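RimK-related lysine biosynthesis protein (Thermococcus kodakarensis, PDB 5K2M) binds ADP and magnesium and is probably an ATP-dependent ligase of the RimK/LysX type in amino-acid biosynthesis. Local coordinates at residues L88-A91 with G92-V96. Sequence-based numbering, arbitrary orientation.
Sequences LRLA and GKVPV
Leu-90 O, at the C-terminal end of helix 83-90, accepts two backbone hydrogen bonds from the chain that follows it. Val-94 N is 3.2 Å from Leu-90 O and lies almost in line with the carbonyl bond, at a C=O...N angle of 167°. Lys-93 N, 3.0 Å from Leu-90 O, comes in from above the carbonyl plane and meets the oxygen more obliquely, at 136°. The aliphatic start of Lys-93 folds over the same helix end: its CB lies 3.3 Å from Leu-90 O, and its CG reaches back to 3.6 Å from Arg-89 O. Beside these hydrogen bonds, Leu-90 offers two carbons to two valines. Its CD2 meets Val-94 CG2 at 3.8 Å, the two side chains running at a slant to each other, and its CB sits 4.0 Å from Val-96 CG1. Val-94 presents that methyl to the leucine because, with chi1 at -64°, CG2 falls between its backbone N and carbonyl carbon. The bond from Lys-93 N closes a type II turn with Ala-91 and Gly-92 at its corners, the glycine taking positive phi; this is how the chain leaves helix 83-90 in the ATP-grasp domain and heads for strand 99-102. Further out, Leu-90 and Val-94 both rest on Val-239 of strand 236-243 and on helix 208-219, touching Ala-217 and Leu-213 respectively, while Pro-95 is tied to Val-239 by backbone hydrogen bonding. That strand also carries Asn-240, an ADP-binding residue, and Glu-241, a magnesium ligand. On the helix, Arg-89 turns its guanidinium to a salt bridge with Glu-79 through NE and also packs on Arg-61 of a second subunit.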
loop_
_atom_site.group_PDB
_atom_site.type_symbol
_atom_site.label_atom_id
_atom_site.label_comp_id
_atom_site.label_asym_id
_atom_site.label_seq_id
_atom_site.Cartn_x
_atom_site.Cartn_y
_atom_site.Cartn_z
ATOM N N LEU A 88 18.212 25.678 36.350
ATOM C CA LEU A 88 17.329 24.681 36.975
ATOM C C LEU A 88 18.125 23.549 37.628
ATOM O O LEU A 88 17.828 23.138 38.739
ATOM C CB LEU A 88 16.313 24.130 35.972
ATOM C CG LEU A 88 14.914 24.760 35.894
ATOM C CD1 LEU A 88 14.770 26.105 36.590
ATOM C CD2 LEU A 88 14.370 24.841 34.478
ATOM N N ARG A 89 19.161 23.060 36.965
ATOM C CA ARG A 89 19.945 21.986 37.566
ATOM C C ARG A 89 20.868 22.492 38.683
ATOM O O ARG A 89 21.145 21.763 39.624
ATOM C CB ARG A 89 20.709 21.208 36.495
ATOM C CG ARG A 89 20.869 19.748 36.871
ATOM C CD ARG A 89 20.984 18.833 35.671
ATOM N NE ARG A 89 19.730 18.686 34.932
ATOM C CZ ARG A 89 18.721 17.882 35.273
ATOM N NH1 ARG A 89 18.767 17.146 36.378
ATOM N NH2 ARG A 89 17.644 17.821 34.500
ATOM N N LEU A 90 21.328 23.742 38.585
ATOM C CA LEU A 90 22.152 24.351 39.637
ATOM C C LEU A 90 21.359 24.742 40.897
ATOM O O LEU A 90 21.912 24.763 41.994
ATOM C CB LEU A 90 22.881 25.586 39.108
ATOM C CG LEU A 90 23.960 25.306 38.066
ATOM C CD1 LEU A 90 24.317 26.562 37.284
ATOM C CD2 LEU A 90 25.186 24.676 38.712
ATOM N N ALA A 91 20.070 25.035 40.740
ATOM C CA ALA A 91 19.264 25.587 41.826
ATOM C C ALA A 91 19.104 24.596 42.960
ATOM O O ALA A 91 18.829 23.428 42.737
ATOM C CB ALA A 91 17.903 26.013 41.306
ATOM N N GLY A 92 19.302 25.062 44.185
ATOM C CA GLY A 92 19.282 24.178 45.342
ATOM C C GLY A 92 20.610 23.481 45.623
ATOM O O GLY A 92 20.811 23.001 46.736
ATOM N N LYS A 93 21.512 23.429 44.633
ATOM C CA LYS A 93 22.807 22.751 44.776
ATOM C C LYS A 93 23.930 23.723 45.114
ATOM O O LYS A 93 24.804 23.411 45.910
ATOM C CB LYS A 93 23.179 22.040 43.478
ATOM C CG LYS A 93 22.166 21.017 42.998
ATOM C CD LYS A 93 22.175 19.771 43.861
ATOM C CE LYS A 93 22.130 18.522 42.998
ATOM N NZ LYS A 93 20.856 18.416 42.242
ATOM N N VAL A 94 23.926 24.871 44.447
ATOM C CA VAL A 94 24.892 25.930 44.675
ATOM C C VAL A 94 24.169 27.273 44.623
ATOM O O VAL A 94 23.084 27.368 44.054
ATOM C CB VAL A 94 26.014 25.900 43.619
ATOM C CG1 VAL A 94 26.803 24.605 43.734
ATOM C CG2 VAL A 94 25.456 26.042 42.211
ATOM N N PRO A 95 24.754 28.318 45.228
ATOM C CA PRO A 95 24.092 29.618 45.117
ATOM C C PRO A 95 24.218 30.200 43.705
ATOM O O PRO A 95 25.239 30.005 43.036
ATOM C CB PRO A 95 24.804 30.487 46.164
ATOM C CG PRO A 95 26.081 29.782 46.487
ATOM C CD PRO A 95 25.896 28.334 46.159
ATOM N N VAL A 96 23.168 30.888 43.271
ATOM C CA VAL A 96 23.080 31.471 41.927
ATOM C C VAL A 96 22.476 32.872 42.038
ATOM O O VAL A 96 21.795 33.158 43.002
ATOM C CB VAL A 96 22.175 30.621 41.008
ATOM C CG1 VAL A 96 22.776 29.235 40.795
ATOM C CG2 VAL A 96 20.760 30.512 41.575
#